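Local coordinates for ABC transporter substrate-binding protein (Streptococcus pneumoniae, PDB 4OHN), which binds histidine in the cleft between its two lobes and probably delivers it to an ABC importer for uptake into the cell, at residues 176-179 with 180-184; 190-193 with 194-198. One frame throughout, in Å; residues are numbered along the deposited sequence.

Contact 1. Residues 176-179 with 180-184; sequences LLID and RVYAN. With HIS (histidine), chain B.
Asp179 and Ala183 join the end of strand 176-179 to the first turn of helix 180-184: Ala183 N donates to Asp179 O at 3.0 Å, with a nearly straight N-H...O angle of 174°. The chain bends sharply here, as strand and helix directions differ by 100°. Asp179 is the N-cap residue, but its side chain does not cap the helix. CG stands anti to the carbonyl carbon (chi1 -55°), and the carboxylate leads away from the helix to the ligand. OD2 accepts from the amino N of the bound histidine at 2.7 Å. OD1 lies alongside the ligand, 3.3 Å from its CB.

This strand-to-helix turn belongs to the periplasmic-binding-protein fold, in which sheet ends and helix starts line the ligand cleft. The amino group should be positively charged, so a carboxylate is a fitting partner. Asn104 and Gln106 also reach Asp179 OD2, by weak hydrogen bonds. Gln130, Arg91 and Ser86 are among the residues that hold other parts of the ligand.

On the strand, Ile178 CG1 is anti to the backbone N, which carries CD1 to the Tyr182 ring, 3.5 Å from CD2. The two side chains cross at about a right angle. Ile178 CG2 meets Ala183 CB more loosely, at 4.3 Å. The Tyr182 hydroxyl bonds to Asn162, and its ring meets Phe28 and Phe161.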
ATOM      1  N   LEU A 176      11.833  -7.253  -9.198  1.00  8.16           N
ATOM      2  CA  LEU A 176      11.299  -6.223  -8.315  1.00  7.79           C
ATOM      3  C   LEU A 176      10.330  -6.858  -7.322  1.00  7.43           C
ATOM      4  O   LEU A 176       9.382  -7.533  -7.723  1.00  7.97           O
ATOM      5  CB  LEU A 176      10.587  -5.139  -9.144  1.00  8.11           C
ATOM      6  CG  LEU A 176       9.870  -4.040  -8.352  1.00  7.85           C
ATOM      7  CD1 LEU A 176      10.800  -3.288  -7.412  1.00  9.40           C
ATOM      8  CD2 LEU A 176       9.196  -3.082  -9.360  1.00  8.62           C
ATOM      9  N   LEU A 177      10.600  -6.640  -6.038  1.00  7.65           N
ATOM     10  CA  LEU A 177       9.697  -7.073  -4.972  1.00  8.15           C
ATOM     11  C   LEU A 177       8.643  -5.993  -4.763  1.00  8.41           C
ATOM     12  O   LEU A 177       8.991  -4.854  -4.446  1.00  9.70           O
ATOM     13  CB  LEU A 177      10.503  -7.316  -3.697  1.00  8.72           C
ATOM     14  CG  LEU A 177       9.763  -7.909  -2.492  1.00 12.50           C
ATOM     15  CD1 LEU A 177       9.199  -9.288  -2.829  1.00 15.93           C
ATOM     16  CD2 LEU A 177      10.695  -7.988  -1.293  1.00 15.87           C
ATOM     17  N   ILE A 178       7.383  -6.329  -4.934  1.00  8.17           N
ATOM     18  CA  ILE A 178       6.315  -5.338  -5.036  1.00  8.40           C
ATOM     19  C   ILE A 178       4.964  -5.929  -4.644  1.00  8.32           C
ATOM     20  O   ILE A 178       4.733  -7.131  -4.758  1.00  9.15           O
ATOM     21  CB  ILE A 178       6.291  -4.757  -6.479  1.00  7.67           C
ATOM     22  CG1 ILE A 178       5.237  -3.654  -6.649  1.00  9.56           C
ATOM     23  CG2 ILE A 178       6.103  -5.856  -7.502  1.00  8.74           C
ATOM     24  CD1 ILE A 178       5.373  -2.895  -7.969  1.00 10.99           C
ATOM     25  N   ASP A 179       4.051  -5.094  -4.171  1.00  8.20           N
ATOM     26  CA  ASP A 179       2.698  -5.517  -3.875  1.00  7.43           C
ATOM     27  C   ASP A 179       1.981  -6.051  -5.106  1.00  7.82           C
ATOM     28  O   ASP A 179       1.991  -5.424  -6.160  1.00  8.29           O
ATOM     29  CB  ASP A 179       1.898  -4.333  -3.304  1.00  8.36           C
ATOM     30  CG  ASP A 179       2.566  -3.719  -2.121  1.00  9.45           C
ATOM     31  OD1 ASP A 179       3.628  -3.112  -2.294  1.00  9.86           O
ATOM     32  OD2 ASP A 179       2.016  -3.848  -1.014  1.00 10.84           O
ATOM     33  N   ARG A 180       1.305  -7.190  -4.966  1.00  9.38           N
ATOM     34  CA  ARG A 180       0.566  -7.781  -6.070  1.00  9.12           C
ATOM     35  C   ARG A 180      -0.523  -6.848  -6.582  1.00 10.21           C
ATOM     36  O   ARG A 180      -0.740  -6.751  -7.775  1.00 10.66           O
ATOM     37  CB  ARG A 180      -0.007  -9.139  -5.671  1.00 10.74           C
ATOM     38  CG  ARG A 180      -0.502  -9.986  -6.855  1.00 16.59           C
ATOM     39  CD  ARG A 180      -0.788 -11.425  -6.391  1.00 22.82           C
ATOM     40  NE  ARG A 180      -0.675 -12.413  -7.457  1.00 29.49           N
ATOM     41  CZ  ARG A 180      -0.563 -13.721  -7.246  1.00 57.00           C
ATOM     42  NH1 ARG A 180      -0.533 -14.194  -6.010  1.00 33.27           N
ATOM     43  NH2 ARG A 180      -0.472 -14.558  -8.268  1.00 46.63           N
ATOM     44  N   VAL A 181      -1.227  -6.140  -5.698  0.61  9.75           N
ATOM     45  CA  VAL A 181      -2.303  -5.274  -6.184  0.61 14.20           C
ATOM     46  C   VAL A 181      -1.759  -4.197  -7.097  0.61  7.01           C
ATOM     47  O   VAL A 181      -2.376  -3.836  -8.085  0.61  7.15           O
ATOM     48  CB  VAL A 181      -3.135  -4.589  -5.071  0.61 15.70           C
ATOM     49  CG1 VAL A 181      -3.816  -5.629  -4.194  0.61 13.76           C
ATOM     50  CG2 VAL A 181      -2.288  -3.600  -4.250  0.61 11.12           C
ATOM     51  N   TYR A 182      -0.588  -3.678  -6.767  1.00  9.18           N
ATOM     52  CA  TYR A 182       0.011  -2.673  -7.631  1.00 10.03           C
ATOM     53  C   TYR A 182       0.427  -3.287  -8.962  1.00  9.88           C
ATOM     54  O   TYR A 182       0.085  -2.778 -10.027  1.00 10.00           O
ATOM     55  CB  TYR A 182       1.196  -2.024  -6.909  1.00  9.06           C
ATOM     56  CG  TYR A 182       1.894  -0.905  -7.653  1.00  7.88           C
ATOM     57  CD1 TYR A 182       1.988   0.365  -7.132  1.00  9.30           C
ATOM     58  CD2 TYR A 182       2.465  -1.111  -8.884  1.00 10.28           C
ATOM     59  CE1 TYR A 182       2.639   1.379  -7.838  1.00 10.36           C
ATOM     60  CE2 TYR A 182       3.075  -0.136  -9.556  1.00 11.43           C
ATOM     61  CZ  TYR A 182       3.163   1.095  -9.053  1.00  9.37           C
ATOM     62  OH  TYR A 182       3.828   2.062  -9.816  1.00 15.09           O
ATOM     63  N   ALA A 183       1.183  -4.380  -8.905  1.00  8.97           N
ATOM     64  CA  ALA A 183       1.688  -4.991 -10.125  1.00 10.25           C
ATOM     65  C   ALA A 183       0.562  -5.325 -11.080  1.00 10.67           C
ATOM     66  O   ALA A 183       0.655  -4.998 -12.279  1.00 12.62           O
ATOM     67  CB  ALA A 183       2.497  -6.242  -9.788  1.00 11.23           C
ATOM     68  N   ASN A 184      -0.500  -5.953 -10.585  1.00 10.21           N
ATOM     69  CA  ASN A 184      -1.623  -6.359 -11.450  1.00 13.52           C
ATOM     70  C   ASN A 184      -2.248  -5.143 -12.132  1.00 12.70           C
ATOM     71  O   ASN A 184      -2.478  -5.139 -13.344  1.00 16.59           O
ATOM     72  CB  ASN A 184      -2.715  -7.070 -10.642  1.00 17.39           C
ATOM     73  CG  ASN A 184      -2.351  -8.493 -10.233  1.00 25.21           C
ATOM     74  OD1 ASN A 184      -1.444  -9.102 -10.782  1.00 26.39           O
ATOM     75  ND2 ASN A 184      -3.107  -9.038  -9.276  1.00 28.05           N
TER
HETATM   76  N   HIS B 301       2.042  -2.109   1.043  1.00  8.28           N
HETATM   77  CA  HIS B 301       3.398  -1.510   1.117  1.00  7.98           C
HETATM   78  C   HIS B 301       3.577  -0.744   2.409  1.00  8.26           C
HETATM   79  O   HIS B 301       2.614  -0.652   3.204  1.00  8.50           O
HETATM   80  CB  HIS B 301       3.745  -0.673  -0.137  1.00  7.45           C
HETATM   81  CG  HIS B 301       3.137   0.696  -0.237  1.00  7.25           C
HETATM   82  ND1 HIS B 301       3.842   1.750  -0.795  1.00  6.84           N
HETATM   83  CD2 HIS B 301       1.899   1.180   0.034  1.00  7.55           C
HETATM   84  CE1 HIS B 301       3.074   2.821  -0.830  1.00  6.96           C
HETATM   85  NE2 HIS B 301       1.887   2.503  -0.339  1.00  7.10           N
HETATM   86  OXT HIS B 301       4.703  -0.247   2.625  1.00  8.77           O

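Contact 2. Residues 190-193 with 194-198. With ACT (acetate ion), chain C.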
ATOM      1  N   GLU A 190      -0.856  -0.275 -18.282  0.60 13.37           N
ATOM      2  CA  GLU A 190       0.189   0.093 -19.220  0.60 16.09           C
ATOM      3  C   GLU A 190       0.251  -0.860 -20.427  0.60 19.28           C
ATOM      4  O   GLU A 190       1.076  -0.680 -21.320  0.60 16.91           O
ATOM      5  CB  GLU A 190       1.541   0.157 -18.501  0.60 15.60           C
ATOM      6  CG  GLU A 190       1.568   1.054 -17.254  0.60 16.18           C
ATOM      7  CD  GLU A 190       1.196   2.497 -17.521  0.60 29.08           C
ATOM      8  OE1 GLU A 190       1.522   2.999 -18.610  0.60 26.37           O
ATOM      9  OE2 GLU A 190       0.582   3.125 -16.626  0.60 29.10           O
ATOM     10  N   GLY A 191      -0.607  -1.883 -20.439  1.00 14.06           N
ATOM     11  CA  GLY A 191      -0.744  -2.768 -21.588  1.00 15.63           C
ATOM     12  C   GLY A 191       0.357  -3.802 -21.722  1.00 15.27           C
ATOM     13  O   GLY A 191       0.517  -4.399 -22.806  1.00 16.10           O
ATOM     14  N   VAL A 192       1.088  -4.054 -20.638  1.00 12.57           N
ATOM     15  CA  VAL A 192       2.277  -4.898 -20.691  1.00 11.77           C
ATOM     16  C   VAL A 192       2.253  -6.096 -19.744  1.00  9.62           C
ATOM     17  O   VAL A 192       3.303  -6.654 -19.431  1.00 10.39           O
ATOM     18  CB  VAL A 192       3.580  -4.074 -20.474  1.00 12.83           C
ATOM     19  CG1 VAL A 192       3.785  -3.083 -21.636  1.00 16.49           C
ATOM     20  CG2 VAL A 192       3.574  -3.360 -19.144  1.00 14.56           C
ATOM     21  N   LEU A 193       1.066  -6.500 -19.297  0.60  9.34           N
ATOM     22  CA  LEU A 193       0.933  -7.737 -18.520  0.60 16.94           C
ATOM     23  C   LEU A 193       1.748  -8.866 -19.149  0.60  9.62           C
ATOM     24  O   LEU A 193       2.514  -9.559 -18.465  0.60  9.94           O
ATOM     25  CB  LEU A 193      -0.538  -8.174 -18.430  0.60 21.50           C
ATOM     26  CG  LEU A 193      -1.440  -7.544 -17.361  0.60 20.78           C
ATOM     27  CD1 LEU A 193      -2.900  -7.848 -17.646  0.60 33.50           C
ATOM     28  CD2 LEU A 193      -1.057  -8.059 -15.987  0.60 27.94           C
ATOM     29  N   ASN A 194       1.622  -9.015 -20.461  1.00  9.35           N
ATOM     30  CA  ASN A 194       2.209 -10.136 -21.167  1.00  9.46           C
ATOM     31  C   ASN A 194       3.701  -9.967 -21.481  1.00  8.86           C
ATOM     32  O   ASN A 194       4.272 -10.772 -22.205  1.00 10.15           O
ATOM     33  CB  ASN A 194       1.398 -10.422 -22.424  1.00 11.58           C
ATOM     34  CG  ASN A 194      -0.017 -10.854 -22.099  1.00 14.41           C
ATOM     35  OD1 ASN A 194      -0.209 -11.729 -21.259  1.00 17.72           O
ATOM     36  ND2 ASN A 194      -0.993 -10.249 -22.741  1.00 15.57           N
ATOM     37  N   ASP A 195       4.334  -8.936 -20.912  1.00  8.61           N
ATOM     38  CA  ASP A 195       5.783  -8.772 -20.991  1.00  8.57           C
ATOM     39  C   ASP A 195       6.474  -9.176 -19.691  1.00  8.32           C
ATOM     40  O   ASP A 195       7.704  -9.208 -19.635  1.00  9.10           O
ATOM     41  CB  ASP A 195       6.166  -7.305 -21.310  1.00  9.88           C
ATOM     42  CG  ASP A 195       5.828  -6.875 -22.726  1.00 10.46           C
ATOM     43  OD1 ASP A 195       5.582  -7.724 -23.597  1.00 10.64           O
ATOM     44  OD2 ASP A 195       5.834  -5.643 -22.948  1.00 11.23           O
ATOM     45  N   TYR A 196       5.720  -9.490 -18.635  1.00  7.55           N
ATOM     46  CA  TYR A 196       6.303  -9.721 -17.296  1.00  7.43           C
ATOM     47  C   TYR A 196       5.729 -10.963 -16.631  1.00  8.44           C
ATOM     48  O   TYR A 196       4.601 -11.360 -16.894  1.00 10.20           O
ATOM     49  CB  TYR A 196       6.063  -8.484 -16.384  1.00  7.73           C
ATOM     50  CG  TYR A 196       6.794  -7.261 -16.872  1.00  6.96           C
ATOM     51  CD1 TYR A 196       6.206  -6.372 -17.748  1.00  8.51           C
ATOM     52  CD2 TYR A 196       8.120  -7.029 -16.509  1.00  7.50           C
ATOM     53  CE1 TYR A 196       6.918  -5.287 -18.241  1.00  9.69           C
ATOM     54  CE2 TYR A 196       8.827  -5.964 -16.981  1.00  8.10           C
ATOM     55  CZ  TYR A 196       8.241  -5.103 -17.856  1.00  7.97           C
ATOM     56  OH  TYR A 196       8.979  -4.041 -18.334  1.00 11.11           O
ATOM     57  N   ASN A 197       6.541 -11.571 -15.770  1.00  8.62           N
ATOM     58  CA  ASN A 197       6.097 -12.607 -14.843  1.00  8.14           C
ATOM     59  C   ASN A 197       5.838 -11.986 -13.486  1.00  8.50           C
ATOM     60  O   ASN A 197       6.606 -11.125 -13.059  1.00  9.47           O
ATOM     61  CB  ASN A 197       7.175 -13.683 -14.698  1.00  8.77           C
ATOM     62  CG  ASN A 197       7.439 -14.427 -15.973  1.00  8.91           C
ATOM     63  OD1 ASN A 197       6.509 -14.758 -16.721  1.00 11.31           O
ATOM     64  ND2 ASN A 197       8.706 -14.703 -16.246  1.00 10.64           N
ATOM     65  N   VAL A 198       4.779 -12.415 -12.827  1.00  8.99           N
ATOM     66  CA  VAL A 198       4.386 -11.910 -11.514  1.00  9.26           C
ATOM     67  C   VAL A 198       4.097 -13.121 -10.656  1.00  8.42           C
ATOM     68  O   VAL A 198       3.207 -13.910 -10.985  1.00 10.22           O
ATOM     69  CB  VAL A 198       3.102 -11.036 -11.624  1.00 10.06           C
ATOM     70  CG1 VAL A 198       2.738 -10.460 -10.261  1.00 11.71           C
ATOM     71  CG2 VAL A 198       3.279  -9.904 -12.660  1.00 11.94           C
TER
HETATM   72  C   ACT C 302       7.105  -1.472 -17.561  1.00 14.41           C
HETATM   73  O   ACT C 302       7.504  -1.981 -18.637  1.00 13.38           O
HETATM   74  OXT ACT C 302       6.404  -0.436 -17.657  1.00 15.92           O
HETATM   75  CH3 ACT C 302       7.454  -2.100 -16.255  1.00 13.91           C
HETATM   76  O   HOH W   1       0.082  -7.259 -22.294  1.00 15.08           O
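Val192 and Leu193 each offer a backbone carbonyl to the residue three places on. Asp195 N donates to Val192 O at 2.9 Å, with an angle of 162° at the hydrogen. Tyr196 N donates to Leu193 O at 3.2 Å. In both bonds the donor sits well above the carbonyl plane. These two i to i+3 bonds make a short turn of 3-10 helix that leads into the strand starting at Tyr196. Just before it, Gly191 closes the preceding helix in a Schellman motif, with a positive phi of 78°. One water bridges the helix end to the turn: it donates to Gly191 O and accepts from Asn194 N at 3.0 Å.

Val192 also makes the side-chain packing. Its side chain runs beside that of Tyr196, both pointing the same way, and the apolar pair is CG2 with Tyr196 CE1, 4.0 Å apart. Two further contacts involve oxygen atoms. The other methyl, CG1, lies 3.5 Å from Asp195 OD2. At the ring edge, Val192 O lies in the plane, 3.4 Å from Tyr196 CD1.

At the far end of the ring, Tyr196 OH donates to an acetate ion, 2.6 Å from its O. The acetate probably came from the crystallisation liquor, and Tyr186 OH also binds it.

The turn lies at the surface, between helix 180-189 and strand 196-200. Leu193 packs back on Leu187 and Glu188 of the helix. Tyr196 touches Leu187, Leu168 of helix 161-169, and Val109 of strand 102-111, beside which the new strand runs antiparallel.

Contact 1 closes before contact 2 opens, and helix 180-189 joins them. Residues 176-184 hold the strand-to-helix turn at its start; residues 190-198 hold the helix-to-strand turn after its end. Their centres are 12 Å apart. Strands 175-179 and 196-200 both pair antiparallel with strand 102-111, so the two run parallel to each other with 102-111 between them, and helix 180-189 carries the chain from one to the other. The contacts also touch by packing, Ala183 CB lying 4.3 Å from Val198 CG1. Contact 1 is buried and reaches the bound histidine through Asp179. Contact 2 is at the surface, about 20 Å from the chain centre to its own centre.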